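Local atomic coordinates of GTPase activator-like protein (Chaetomium thermophilum, PDB entry 6SSH), a protein that probably acts as a GTPase activator, this chain being the Rap/ran-GAP domain (the TSC2 GAP domain) of a longer protein. Residues T15-T18 against E19-N23; D29-R32 against F33-G36; V56-M59 against D60-T64; F120-Q123 against F124-V127. All coordinates share one frame; numbering follows the deposited sequence. Where two conformers were deposited one is given.

In the fold
The four contacts follow one another along a single chain, the Rap/ran-GAP domain, and each is a local one built on neighbouring residues. Contact 1 starts the short helix 17-21 and contact 2 lies within helix 28-37, the next helix, their centres about 20 Å apart. Contact 3 is a turn leading into strand 63-68, and contact 4 is the turn before strand 127-134; both strands belong to the same mixed sheet, and these two centres are about 24 Å apart. Contacts 1 and 4 touch, Glu17 and Ile20 packing on Phe120. The set takes in one helix start, one helix interior and two turns leading into strands.

Contact 1 (T15-T18 against E19-N23); sequences THET and EILAN
A capping box between His16 and Glu19 starts the short helix 17-21, with His16 at the N-cap. The Glu19 side chain supplies one half of it: OE2 accepts from His16 N at 3.0 Å through its anti lone pair. The same oxygen takes a second, straighter bond from Thr15 N at 2.8 Å, and this donor lies 31° out of the carboxylate plane. Two amides thus fix one carboxylate oxygen, an arrangement made possible because Glu19 CG sits between its backbone N and carbonyl carbon (chi1 68°), from where the extended chain folds back over the helix start. The other half comes from His16, whose ND1 accepts from Thr18 N at 3.1 Å, the donor standing 23° off the ring plane.

Behind the cap the helical ladder begins with Ile20 N to His16 O at 3.2 Å and continues with Leu21 N to Glu17 O at 2.9 Å. Ile20 faces strand 2-10, where Ile8 and Ile10 meet it, while the Glu17 carboxylate is salt-bridged to Lys96. Glu17 and Leu21, one turn apart, lie side by side and point the same way, with Glu17 CG 3.8 Å from Leu21 CD1.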
ATOM      1  N   THR A  15      -1.164   4.896 -15.841  1.00 17.98           N
ATOM      2  CA  THR A  15      -0.079   5.829 -15.654  1.00 19.15           C
ATOM      3  C   THR A  15      -0.414   6.976 -14.732  1.00 19.86           C
ATOM      4  O   THR A  15       0.497   7.618 -14.225  1.00 24.51           O
ATOM      5  CB  THR A  15       0.392   6.422 -17.005  1.00 24.03           C
ATOM      6  OG1 THR A  15      -0.683   7.090 -17.619  1.00 25.58           O
ATOM      7  CG2 THR A  15       0.924   5.323 -17.937  1.00 25.04           C
ATOM      8  N   HIS A  16      -1.716   7.231 -14.507  1.00 17.15           N
ATOM      9  CA  HIS A  16      -2.151   8.471 -13.831  1.00 18.25           C
ATOM     10  C   HIS A  16      -2.907   8.169 -12.566  1.00 14.79           C
ATOM     11  O   HIS A  16      -3.649   7.198 -12.487  1.00 15.26           O
ATOM     12  CB  HIS A  16      -3.062   9.298 -14.769  1.00 20.89           C
ATOM     13  CG  HIS A  16      -3.400  10.671 -14.263  1.00 25.49           C
ATOM     14  ND1 HIS A  16      -4.444  10.936 -13.391  1.00 26.26           N
ATOM     15  CD2 HIS A  16      -2.868  11.878 -14.581  1.00 27.28           C
ATOM     16  CE1 HIS A  16      -4.504  12.236 -13.154  1.00 28.24           C
ATOM     17  NE2 HIS A  16      -3.569  12.836 -13.882  1.00 29.65           N
ATOM     18  N   GLU A  17      -2.716   9.013 -11.558  1.00 15.10           N
ATOM     19  CA  GLU A  17      -3.334   8.805 -10.248  1.00 15.44           C
ATOM     20  C   GLU A  17      -4.829   8.538 -10.313  1.00 13.65           C
ATOM     21  O   GLU A  17      -5.304   7.648  -9.604  1.00 14.03           O
ATOM     22  CB  GLU A  17      -3.085  10.066  -9.443  1.00 20.71           C
ATOM     23  CG  GLU A  17      -3.940  10.411  -8.283  1.00 29.95           C
ATOM     24  CD  GLU A  17      -3.266  11.638  -7.615  1.00 26.60           C
ATOM     25  OE1 GLU A  17      -3.186  12.763  -8.183  1.00 33.75           O
ATOM     26  OE2 GLU A  17      -2.694  11.364  -6.629  1.00 27.11           O
ATOM     27  N   THR A  18      -5.595   9.320 -11.047  1.00 15.25           N
ATOM     28  CA  THR A  18      -7.040   9.256 -10.947  0.70 14.77           C
ATOM     29  C   THR A  18      -7.548   7.891 -11.391  1.00 14.47           C
ATOM     30  O   THR A  18      -8.342   7.253 -10.711  1.00 16.91           O
ATOM     31  CB  THR A  18      -7.669  10.435 -11.723  0.70 20.33           C
ATOM     32  OG1 THR A  18      -7.014  11.642 -11.301  0.70 21.93           O
ATOM     33  CG2 THR A  18      -9.140  10.554 -11.445  0.70 25.47           C
ATOM     34  N   GLU A  19      -7.057   7.405 -12.526  1.00 14.47           N
ATOM     35  CA  GLU A  19      -7.498   6.092 -12.985  1.00 14.93           C
ATOM     36  C   GLU A  19      -7.054   4.945 -12.064  1.00 14.26           C
ATOM     37  O   GLU A  19      -7.741   3.903 -11.885  1.00 15.49           O
ATOM     38  CB  GLU A  19      -7.053   5.875 -14.427  1.00 15.32           C
ATOM     39  CG  GLU A  19      -5.530   5.732 -14.564  1.00 14.71           C
ATOM     40  CD  GLU A  19      -5.030   5.663 -16.003  1.00 20.23           C
ATOM     41  OE1 GLU A  19      -5.863   5.385 -16.912  1.00 23.36           O
ATOM     42  OE2 GLU A  19      -3.797   5.870 -16.169  1.00 20.16           O
ATOM     43  N   ILE A  20      -5.870   5.093 -11.477  1.00 13.11           N
ATOM     44  CA  ILE A  20      -5.381   4.073 -10.539  1.00 11.32           C
ATOM     45  C   ILE A  20      -6.250   4.004  -9.263  1.00 12.00           C
ATOM     46  O   ILE A  20      -6.636   2.944  -8.793  1.00 12.00           O
ATOM     47  CB  ILE A  20      -3.888   4.391 -10.176  1.00 13.75           C
ATOM     48  CG1 ILE A  20      -2.958   4.163 -11.394  1.00 13.84           C
ATOM     49  CG2 ILE A  20      -3.418   3.565  -8.977  1.00 12.04           C
ATOM     50  CD1 ILE A  20      -1.606   4.815 -11.207  1.00 15.28           C
ATOM     51  N   LEU A  21      -6.609   5.179  -8.747  1.00 12.01           N
ATOM     52  CA  LEU A  21      -7.404   5.198  -7.521  1.00 10.74           C
ATOM     53  C   LEU A  21      -8.770   4.602  -7.794  1.00 12.74           C
ATOM     54  O   LEU A  21      -9.365   4.057  -6.861  1.00 12.15           O
ATOM     55  CB  LEU A  21      -7.527   6.631  -7.011  1.00 11.92           C
ATOM     56  CG  LEU A  21      -6.231   7.268  -6.460  1.00 12.05           C
ATOM     57  CD1 LEU A  21      -6.491   8.738  -6.097  1.00 14.04           C
ATOM     58  CD2 LEU A  21      -5.681   6.512  -5.265  1.00 13.80           C
ATOM     59  N   ALA A  22      -9.277   4.698  -8.984  1.00 11.81           N
ATOM     60  CA  ALA A  22     -10.599   4.160  -9.301  1.00 11.15           C
ATOM     61  C   ALA A  22     -10.660   2.633  -9.184  1.00 11.99           C
ATOM     62  O   ALA A  22     -11.749   2.065  -9.112  1.00 12.81           O
ATOM     63  CB  ALA A  22     -11.047   4.607 -10.666  1.00 12.56           C
ATOM     64  N   ASN A  23      -9.527   1.935  -9.242  1.00 10.79           N
ATOM     65  CA  ASN A  23      -9.554   0.489  -9.215  1.00 11.56           C
ATOM     66  C   ASN A  23     -10.228  -0.034  -7.957  1.00 11.00           C
ATOM     67  O   ASN A  23     -10.034   0.507  -6.876  1.00 12.16           O
ATOM     68  CB  ASN A  23      -8.131  -0.093  -9.274  1.00 10.62           C
ATOM     69  CG  ASN A  23      -7.402   0.267 -10.538  1.00 12.77           C
ATOM     70  OD1 ASN A  23      -7.985   0.462 -11.592  1.00 14.18           O
ATOM     71  ND2 ASN A  23      -6.084   0.283 -10.471  1.00 11.84           N
TER

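Contact 2 (D29-R32 against F33-G36); sequences DYHR and FLKG
Phe33, Leu34 and Arg32 dominate this one-turn contact within helix 28-37. Leu34 makes the clearest side-chain contact: its CG lies over one face of the Tyr30 ring, 4.3 Å from the centroid and 18° off the ring normal, a CH-pi approach displaced toward the rim. Its CD1 also reaches Tyr30 CZ at 3.8 Å. The two side chains meet at a slant, the Tyr30 ring being carried there by a CG set opposite the backbone N (chi1 163°). The same methyl, CD1, comes within 4.1 Å of His31 ND1, Leu34 and His31 lying side by side; His31 NE2 is hydrogen-bonded to Gly26 N.

Phe33 meets backbone instead. Its CB is 3.3 Å from Tyr30 O, which lies at the edge of the ring and near its plane; the ring leads on to Trp108 and to Leu183 and Val187 of helix 183-201. The helical bonds Phe33 N to Asp29 O and Leu34 N to Tyr30 O are both 2.9 Å.

Arg32 acts across the contact through its backbone, Arg32 O accepting from Gly36 N at 3.2 Å. Its side chain bends at chi3 into a salt bridge internal to 29-32, NH2 to Asp29 OD1 at 2.9 Å. The acceptor lies close to the guanidinium plane, whereas the donor is 32° out of the carboxylate plane. Arg154 binds the same oxygen, and two arginines would be expected to favour the ionised form of Asp29. The helix therefore presents a largely apolar, aromatic inner side, with the Tyr30 hydroxyl bonded to Thr80, and an ion pair on the outer one.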
ATOM      1  N   ASP A  29      -2.731 -12.685  -7.134  1.00 16.29           N
ATOM      2  CA  ASP A  29      -1.552 -12.654  -6.255  1.00 16.74           C
ATOM      3  C   ASP A  29      -1.570 -11.431  -5.349  1.00 15.11           C
ATOM      4  O   ASP A  29      -1.182 -11.510  -4.166  1.00 15.15           O
ATOM      5  CB  ASP A  29      -0.258 -12.657  -7.078  1.00 17.14           C
ATOM      6  CG  ASP A  29       0.077 -13.996  -7.678  1.00 19.66           C
ATOM      7  OD1 ASP A  29      -0.425 -15.044  -7.213  1.00 18.91           O
ATOM      8  OD2 ASP A  29       0.875 -13.959  -8.630  1.00 21.56           O
ATOM      9  N   TYR A  30      -2.042 -10.302  -5.862  1.00 13.68           N
ATOM     10  CA  TYR A  30      -2.200  -9.115  -5.038  1.00 12.97           C
ATOM     11  C   TYR A  30      -3.164  -9.332  -3.880  1.00 12.57           C
ATOM     12  O   TYR A  30      -2.894  -8.982  -2.723  1.00 12.62           O
ATOM     13  CB  TYR A  30      -2.685  -7.947  -5.925  1.00 13.44           C
ATOM     14  CG  TYR A  30      -3.281  -6.782  -5.159  1.00 11.27           C
ATOM     15  CD1 TYR A  30      -2.515  -5.826  -4.531  1.00 11.06           C
ATOM     16  CD2 TYR A  30      -4.657  -6.639  -5.085  1.00 12.21           C
ATOM     17  CE1 TYR A  30      -3.083  -4.759  -3.870  1.00 10.93           C
ATOM     18  CE2 TYR A  30      -5.221  -5.583  -4.446  1.00 11.74           C
ATOM     19  CZ  TYR A  30      -4.468  -4.635  -3.840  1.00  9.70           C
ATOM     20  OH  TYR A  30      -5.022  -3.566  -3.179  1.00 10.34           O
ATOM     21  N   HIS A  31      -4.288  -9.987  -4.184  1.00 13.39           N
ATOM     22  CA  HIS A  31      -5.253 -10.295  -3.122  1.00 12.99           C
ATOM     23  C   HIS A  31      -4.713 -11.271  -2.085  1.00 14.71           C
ATOM     24  O   HIS A  31      -4.964 -11.141  -0.907  1.00 15.10           O
ATOM     25  CB  HIS A  31      -6.598 -10.742  -3.713  1.00 14.19           C
ATOM     26  CG  HIS A  31      -7.359  -9.573  -4.268  1.00 13.00           C
ATOM     27  ND1 HIS A  31      -7.994  -8.667  -3.444  1.00 15.47           N
ATOM     28  CD2 HIS A  31      -7.501  -9.094  -5.527  1.00 13.66           C
ATOM     29  CE1 HIS A  31      -8.514  -7.691  -4.180  1.00 14.76           C
ATOM     30  NE2 HIS A  31      -8.248  -7.927  -5.446  1.00 14.96           N
ATOM     31  N   ARG A  32      -3.944 -12.272  -2.512  1.00 14.93           N
ATOM     32  CA  ARG A  32      -3.349 -13.197  -1.538  1.00 16.31           C
ATOM     33  C   ARG A  32      -2.309 -12.448  -0.704  1.00 14.19           C
ATOM     34  O   ARG A  32      -2.179 -12.680   0.483  1.00 14.89           O
ATOM     35  CB  ARG A  32      -2.761 -14.403  -2.233  1.00 19.01           C
ATOM     36  CG  ARG A  32      -3.822 -15.408  -2.640  1.00 24.90           C
ATOM     37  CD  ARG A  32      -3.144 -16.700  -3.159  1.00 30.15           C
ATOM     38  NE  ARG A  32      -2.661 -16.489  -4.516  1.00 31.39           N
ATOM     39  CZ  ARG A  32      -3.391 -16.689  -5.617  1.00 34.24           C
ATOM     40  NH1 ARG A  32      -4.647 -17.125  -5.529  1.00 37.07           N
ATOM     41  NH2 ARG A  32      -2.890 -16.419  -6.815  1.00 31.00           N
ATOM     42  N   PHE A  33      -1.616 -11.493  -1.298  1.00 13.50           N
ATOM     43  CA  PHE A  33      -0.652 -10.665  -0.578  1.00 12.24           C
ATOM     44  C   PHE A  33      -1.370  -9.839   0.493  1.00 12.10           C
ATOM     45  O   PHE A  33      -0.911  -9.792   1.630  1.00 12.39           O
ATOM     46  CB  PHE A  33       0.074  -9.754  -1.568  1.00 11.80           C
ATOM     47  CG  PHE A  33       0.719  -8.542  -0.963  1.00 11.63           C
ATOM     48  CD1 PHE A  33       1.901  -8.668  -0.257  1.00 12.48           C
ATOM     49  CD2 PHE A  33       0.166  -7.261  -1.104  1.00 12.87           C
ATOM     50  CE1 PHE A  33       2.477  -7.580   0.321  1.00 13.70           C
ATOM     51  CE2 PHE A  33       0.803  -6.173  -0.519  1.00 14.60           C
ATOM     52  CZ  PHE A  33       1.943  -6.346   0.148  1.00 14.05           C
ATOM     53  N   LEU A  34      -2.505  -9.200   0.175  1.00 11.93           N
ATOM     54  CA  LEU A  34      -3.243  -8.464   1.221  1.00 12.24           C
ATOM     55  C   LEU A  34      -3.598  -9.316   2.424  1.00 12.56           C
ATOM     56  O   LEU A  34      -3.438  -8.880   3.571  1.00 13.26           O
ATOM     57  CB  LEU A  34      -4.552  -7.946   0.633  1.00 11.63           C
ATOM     58  CG  LEU A  34      -4.425  -6.801  -0.401  1.00 12.69           C
ATOM     59  CD1 LEU A  34      -5.845  -6.418  -0.826  1.00 12.41           C
ATOM     60  CD2 LEU A  34      -3.692  -5.616   0.154  1.00 14.24           C
ATOM     61  N   LYS A  35      -3.980 -10.559   2.162  1.00 13.55           N
ATOM     62  CA  LYS A  35      -4.384 -11.453   3.224  1.00 14.81           C
ATOM     63  C   LYS A  35      -3.216 -11.835   4.084  1.00 17.30           C
ATOM     64  O   LYS A  35      -3.400 -12.211   5.241  1.00 18.34           O
ATOM     65  CB  LYS A  35      -5.055 -12.693   2.625  1.00 18.34           C
ATOM     66  CG  LYS A  35      -6.392 -12.387   2.029  1.00 21.83           C
ATOM     67  CD  LYS A  35      -7.004 -13.631   1.395  1.00 30.02           C
ATOM     68  CE  LYS A  35      -8.181 -13.288   0.510  1.00 40.96           C
ATOM     69  NZ  LYS A  35      -8.880 -14.517   0.004  1.00 44.20           N
ATOM     70  N   GLY A  36      -1.986 -11.784   3.553  1.00 15.85           N
ATOM     71  CA  GLY A  36      -0.831 -11.992   4.396  1.00 15.90           C
ATOM     72  C   GLY A  36      -0.322 -10.771   5.128  1.00 15.68           C
ATOM     73  O   GLY A  36       0.353 -10.836   6.170  1.00 16.89           O
TER

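Contact 3 (V56-M59 against D60-T64); sequences VNDM and DGQYT. With EDO (1,2-ethanediol), chain B.
With chi1 at -66° for Asp58 and -62° for Gln62, each CG stands beside its own backbone N, and the two side chains meet aslant across a type I beta turn, Asp58 to Gly61. The approach is a van der Waals one: Asp58 OD2 lies 3.6 Å from Gln62 CG, while the carboxylate and amide planes are inclined by 40°. The acidic group finds its main partner elsewhere, OD1 forming a salt bridge to Arg42, which also donates to Gln62 O. One arginine thereby links the start of the turn to the residue just past its end.

The turn itself closes through Gly61 N to Asp58 O at 3.0 Å. Although the N-H points well at the oxygen, the donor stands above the carbonyl plane and does not lie on a lone pair. At the third position Asp60 OD1 is held by a salt bridge to Arg97 and a hydrogen bond from His98, and OD2 accepts from Asp54 N; this buried acid ties the turn to the loop and to helix 93-99.

Past Gly61 the chain enters strand 63-68, and here a 1,2-ethanediol, probably from the crystallisation liquor, spans two successive amides. Its O2 lies 3.6 Å from Gly61 CA and accepts from Tyr63 N at 3.1 Å. Its O1 accepts the other amide hydrogen in a nearly straight bond, Gln62 N to O1 at 2.9 Å.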
ATOM      1  N   VAL A  56     -18.523   5.003  10.551  1.00 11.90           N
ATOM      2  CA  VAL A  56     -19.979   5.309  10.678  1.00 12.71           C
ATOM      3  C   VAL A  56     -20.807   4.741   9.560  1.00 14.26           C
ATOM      4  O   VAL A  56     -21.800   4.061   9.794  1.00 16.69           O
ATOM      5  CB  VAL A  56     -20.182   6.849  10.764  1.00 13.43           C
ATOM      6  CG1 VAL A  56     -21.664   7.195  10.965  1.00 16.72           C
ATOM      7  CG2 VAL A  56     -19.423   7.364  11.897  1.00 15.38           C
ATOM      8  N   ASN A  57     -20.451   5.053   8.321  1.00 12.59           N
ATOM      9  CA  ASN A  57     -21.275   4.752   7.197  1.00 15.00           C
ATOM     10  C   ASN A  57     -20.633   4.003   6.075  1.00 14.24           C
ATOM     11  O   ASN A  57     -21.145   3.975   4.965  1.00 14.76           O
ATOM     12  CB  ASN A  57     -21.861   6.050   6.533  1.00 19.63           C
ATOM     13  CG  ASN A  57     -22.576   6.987   7.493  1.00 30.09           C
ATOM     14  OD1 ASN A  57     -23.639   6.658   8.006  1.00 33.20           O
ATOM     15  ND2 ASN A  57     -22.024   8.187   7.678  1.00 31.24           N
ATOM     16  N   ASP A  58     -19.467   3.381   6.335  1.00 11.78           N
ATOM     17  CA  ASP A  58     -18.760   2.590   5.319  1.00 11.75           C
ATOM     18  C   ASP A  58     -18.395   3.403   4.086  1.00 11.66           C
ATOM     19  O   ASP A  58     -18.217   2.853   3.020  1.00 11.57           O
ATOM     20  CB  ASP A  58     -19.513   1.330   4.912  1.00 11.69           C
ATOM     21  CG  ASP A  58     -19.640   0.305   6.028  1.00 11.27           C
ATOM     22  OD1 ASP A  58     -18.703   0.239   6.877  1.00 11.70           O
ATOM     23  OD2 ASP A  58     -20.662  -0.461   6.052  1.00 11.94           O
ATOM     24  N   MET A  59     -18.158   4.690   4.275  1.00 10.66           N
ATOM     25  CA  MET A  59     -17.805   5.536   3.158  1.00 11.24           C
ATOM     26  C   MET A  59     -16.480   5.116   2.510  1.00 11.61           C
ATOM     27  O   MET A  59     -16.283   5.301   1.297  1.00 12.32           O
ATOM     28  CB  MET A  59     -17.675   6.981   3.660  1.00 13.46           C
ATOM     29  CG  MET A  59     -17.261   7.922   2.531  1.00 16.21           C
ATOM     30  SD  MET A  59     -17.247   9.637   3.152  1.00 21.38           S
ATOM     31  CE  MET A  59     -15.834   9.743   4.156  1.00 27.33           C
ATOM     32  N   ASP A  60     -15.569   4.568   3.327  1.00 10.51           N
ATOM     33  CA  ASP A  60     -14.269   4.125   2.839  1.00 10.19           C
ATOM     34  C   ASP A  60     -14.254   2.608   2.624  1.00  9.42           C
ATOM     35  O   ASP A  60     -13.159   2.020   2.480  1.00 11.22           O
ATOM     36  CB  ASP A  60     -13.184   4.530   3.819  1.00 11.13           C
ATOM     37  CG  ASP A  60     -13.072   6.020   3.930  1.00 10.74           C
ATOM     38  OD1 ASP A  60     -13.024   6.721   2.874  1.00 12.21           O
ATOM     39  OD2 ASP A  60     -13.100   6.566   5.026  1.00 11.94           O
ATOM     40  N   GLY A  61     -15.414   1.964   2.563  1.00  9.48           N
ATOM     41  CA  GLY A  61     -15.494   0.533   2.396  1.00 10.88           C
ATOM     42  C   GLY A  61     -15.909  -0.151   3.683  1.00 10.00           C
ATOM     43  O   GLY A  61     -15.752   0.417   4.752  1.00 10.18           O
ATOM     44  N   GLN A  62     -16.372  -1.376   3.550  1.00 10.11           N
ATOM     45  CA  GLN A  62     -16.765  -2.180   4.696  1.00  9.41           C
ATOM     46  C   GLN A  62     -15.590  -2.768   5.461  1.00 10.21           C
ATOM     47  O   GLN A  62     -15.686  -2.985   6.682  1.00 10.74           O
ATOM     48  CB  GLN A  62     -17.760  -3.268   4.301  1.00 11.05           C
ATOM     49  CG  GLN A  62     -19.060  -2.711   3.754  1.00 12.21           C
ATOM     50  CD  GLN A  62     -19.938  -3.793   3.250  1.00 17.59           C
ATOM     51  OE1 GLN A  62     -19.679  -4.986   3.460  1.00 22.37           O
ATOM     52  NE2 GLN A  62     -20.994  -3.409   2.547  1.00 23.03           N
ATOM     53  N   TYR A  63     -14.480  -3.014   4.792  1.00 10.17           N
ATOM     54  CA  TYR A  63     -13.321  -3.722   5.366  1.00  9.74           C
ATOM     55  C   TYR A  63     -12.001  -3.066   5.033  1.00 10.75           C
ATOM     56  O   TYR A  63     -11.851  -2.481   3.987  1.00  9.86           O
ATOM     57  CB  TYR A  63     -13.279  -5.160   4.878  1.00  9.64           C
ATOM     58  CG  TYR A  63     -14.415  -5.991   5.351  1.00 10.42           C
ATOM     59  CD1 TYR A  63     -15.572  -6.141   4.563  1.00 11.40           C
ATOM     60  CD2 TYR A  63     -14.396  -6.638   6.590  1.00 10.35           C
ATOM     61  CE1 TYR A  63     -16.676  -6.864   5.005  1.00 12.55           C
ATOM     62  CE2 TYR A  63     -15.486  -7.396   7.024  1.00 12.26           C
ATOM     63  CZ  TYR A  63     -16.608  -7.486   6.245  1.00 12.00           C
ATOM     64  OH  TYR A  63     -17.680  -8.235   6.655  1.00 13.54           O
ATOM     65  N   THR A  64     -11.034  -3.202   5.938  1.00 10.37           N
ATOM     66  CA  THR A  64      -9.634  -2.981   5.599  1.00  9.40           C
ATOM     67  C   THR A  64      -8.819  -4.160   6.141  1.00  9.37           C
ATOM     68  O   THR A  64      -9.392  -5.133   6.623  1.00 10.51           O
ATOM     69  CB  THR A  64      -9.178  -1.636   6.090  1.00  9.52           C
ATOM     70  OG1 THR A  64      -7.944  -1.400   5.389  1.00 11.24           O
ATOM     71  CG2 THR A  64      -8.998  -1.562   7.560  1.00 11.81           C
TER
HETATM   72  C1  EDO B 301     -15.915  -2.925   0.087  1.00 16.72           C
HETATM   73  O1  EDO B 301     -16.971  -2.442   0.960  1.00 17.28           O
HETATM   74  C2  EDO B 301     -14.820  -3.627   0.880  1.00 15.65           C
HETATM   75  O2  EDO B 301     -14.157  -2.742   1.762  1.00 12.27           O

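Contact 4 (F120-Q123 against F124-V127); sequences FPSQ and FNYV
Two backbone amides, Phe124 N and Asn125 N, donate to Ser122 and define this turn. Ser122 OG accepts from Phe124 N at 2.9 Å, an ST turn, which its OG can make because it stands opposite its own backbone N, beside the carbonyl carbon (chi1 175°), within reach of the Phe124 amide. The same hydroxyl bonds to Gly100 O, so it both accepts and donates. A type I beta turn overlaps it, its closing bond from Asn125 N to Ser122 O being weak at 3.4 Å.

Ring contact comes from Gln123. Its CG sits 3.6 Å from the centroid of the Phe124 ring and almost on the ring normal, a CH-pi contact over one face. The side chains run alongside each other, with Gln123 NE2 3.6 Å from Phe124 CZ and the amide plane inclined by 45° to the ring.

Two waters add bridges. One donates to Phe120 O at 2.8 Å and to Asn125 OD1 at 2.7 Å, an oxygen that also bonds to Tyr128 OH. The other water donates to Gln123 O and joins it to Tyr126 OH, 2.8 Å from that water.

The turn lies in the loop before strand 127-134: Phe120 packs on helix 17-21, Asn125 ND2 bonds to Ile99 O at the end of helix 93-99, and Tyr126 stacks on Phe103 and meets Trp201 of helix 183-201 edge-to-face.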
ATOM      1  N   PHE A 120       1.604  10.123  -7.604  1.00 18.97           N
ATOM      2  CA  PHE A 120       0.559  10.437  -6.653  1.00 17.70           C
ATOM      3  C   PHE A 120       0.991  11.694  -5.903  1.00 22.45           C
ATOM      4  O   PHE A 120       1.405  11.644  -4.732  1.00 20.67           O
ATOM      5  CB  PHE A 120       0.379   9.296  -5.633  1.00 17.63           C
ATOM      6  CG  PHE A 120       0.133   7.957  -6.246  1.00 15.85           C
ATOM      7  CD1 PHE A 120      -1.105   7.643  -6.841  1.00 17.28           C
ATOM      8  CD2 PHE A 120       1.071   6.984  -6.192  1.00 16.77           C
ATOM      9  CE1 PHE A 120      -1.283   6.367  -7.384  1.00 16.13           C
ATOM     10  CE2 PHE A 120       0.882   5.724  -6.715  1.00 17.59           C
ATOM     11  CZ  PHE A 120      -0.285   5.439  -7.335  1.00 17.89           C
ATOM     12  N   PRO A 121       0.940  12.842  -6.563  1.00 18.06           N
ATOM     13  CA  PRO A 121       1.537  14.043  -5.974  1.00 21.73           C
ATOM     14  C   PRO A 121       1.002  14.393  -4.581  1.00 18.30           C
ATOM     15  O   PRO A 121      -0.171  14.477  -4.303  1.00 19.77           O
ATOM     16  CB  PRO A 121       1.236  15.161  -7.003  1.00 27.23           C
ATOM     17  CG  PRO A 121       0.281  14.571  -7.981  1.00 28.05           C
ATOM     18  CD  PRO A 121       0.336  13.073  -7.888  1.00 20.62           C
ATOM     19  N   SER A 122       1.945  14.556  -3.666  1.00 21.06           N
ATOM     20  CA  SER A 122       1.642  14.921  -2.317  1.00 20.99           C
ATOM     21  C   SER A 122       2.937  15.301  -1.677  1.00 23.33           C
ATOM     22  O   SER A 122       3.910  14.519  -1.746  1.00 25.11           O
ATOM     23  CB  SER A 122       1.077  13.765  -1.505  1.00 19.20           C
ATOM     24  OG  SER A 122       0.942  14.228  -0.167  1.00 19.35           O
ATOM     25  N   GLN A 123       2.880  16.387  -0.949  1.00 21.47           N
ATOM     26  CA  GLN A 123       4.023  16.785  -0.145  1.00 26.14           C
ATOM     27  C   GLN A 123       4.229  15.924   1.091  1.00 25.42           C
ATOM     28  O   GLN A 123       5.182  16.165   1.829  1.00 29.76           O
ATOM     29  CB  GLN A 123       3.878  18.232   0.318  1.00 29.69           C
ATOM     30  CG  GLN A 123       2.745  18.511   1.237  1.00 35.33           C
ATOM     31  CD  GLN A 123       2.495  20.008   1.344  1.00 46.57           C
ATOM     32  OE1 GLN A 123       3.405  20.816   1.123  1.00 50.03           O
ATOM     33  NE2 GLN A 123       1.257  20.388   1.651  1.00 51.81           N
ATOM     34  N   PHE A 124       3.329  14.990   1.375  1.00 18.39           N
ATOM     35  CA  PHE A 124       3.472  14.094   2.546  1.00 18.96           C
ATOM     36  C   PHE A 124       3.890  12.682   2.178  1.00 20.30           C
ATOM     37  O   PHE A 124       4.232  11.874   3.064  1.00 25.98           O
ATOM     38  CB  PHE A 124       2.220  14.110   3.366  1.00 21.30           C
ATOM     39  CG  PHE A 124       1.801  15.493   3.786  1.00 27.85           C
ATOM     40  CD1 PHE A 124       0.591  16.027   3.360  1.00 28.72           C
ATOM     41  CD2 PHE A 124       2.659  16.295   4.537  1.00 28.59           C
ATOM     42  CE1 PHE A 124       0.213  17.306   3.708  1.00 31.80           C
ATOM     43  CE2 PHE A 124       2.274  17.604   4.896  1.00 31.62           C
ATOM     44  CZ  PHE A 124       1.049  18.100   4.467  1.00 34.23           C
ATOM     45  N   ASN A 125       4.058  12.397   0.904  1.00 15.68           N
ATOM     46  CA  ASN A 125       4.473  11.062   0.526  1.00 15.19           C
ATOM     47  C   ASN A 125       5.987  11.019   0.497  1.00 16.40           C
ATOM     48  O   ASN A 125       6.619  11.626  -0.358  1.00 18.16           O
ATOM     49  CB  ASN A 125       3.949  10.627  -0.816  1.00 15.54           C
ATOM     50  CG  ASN A 125       2.454  10.223  -0.830  1.00 13.86           C
ATOM     51  OD1 ASN A 125       2.010   9.725  -1.861  1.00 14.55           O
ATOM     52  ND2 ASN A 125       1.738  10.364   0.251  1.00 12.63           N
ATOM     53  N   TYR A 126       6.584  10.351   1.457  1.00 12.86           N
ATOM     54  CA  TYR A 126       8.026  10.302   1.568  1.00 12.89           C
ATOM     55  C   TYR A 126       8.597   9.041   0.957  1.00 11.87           C
ATOM     56  O   TYR A 126       9.715   9.125   0.450  1.00 13.50           O
ATOM     57  CB  TYR A 126       8.443  10.304   3.033  1.00 13.36           C
ATOM     58  CG  TYR A 126       8.022  11.528   3.814  1.00 14.43           C
ATOM     59  CD1 TYR A 126       7.724  12.726   3.193  1.00 15.78           C
ATOM     60  CD2 TYR A 126       7.986  11.479   5.195  1.00 18.00           C
ATOM     61  CE1 TYR A 126       7.350  13.839   3.963  1.00 16.26           C
ATOM     62  CE2 TYR A 126       7.581  12.570   5.962  1.00 20.43           C
ATOM     63  CZ  TYR A 126       7.274  13.735   5.340  1.00 20.45           C
ATOM     64  OH  TYR A 126       6.911  14.832   6.120  1.00 25.81           O
ATOM     65  N   VAL A 127       7.915   7.912   1.028  1.00 12.21           N
ATOM     66  CA  VAL A 127       8.433   6.597   0.645  1.00 14.20           C
ATOM     67  C   VAL A 127       7.381   5.811  -0.082  1.00 13.01           C
ATOM     68  O   VAL A 127       6.225   5.747   0.407  1.00 12.22           O
ATOM     69  CB  VAL A 127       8.820   5.761   1.929  1.00 13.63           C
ATOM     70  CG1 VAL A 127       9.365   4.366   1.526  1.00 15.72           C
ATOM     71  CG2 VAL A 127       9.867   6.508   2.778  1.00 17.19           C
TER
HETATM   72  O   HOH W   1      -0.305  10.799  -2.703  1.00 21.18           O
HETATM   73  O   HOH W   2       6.175  17.093   4.710  1.00 33.83           O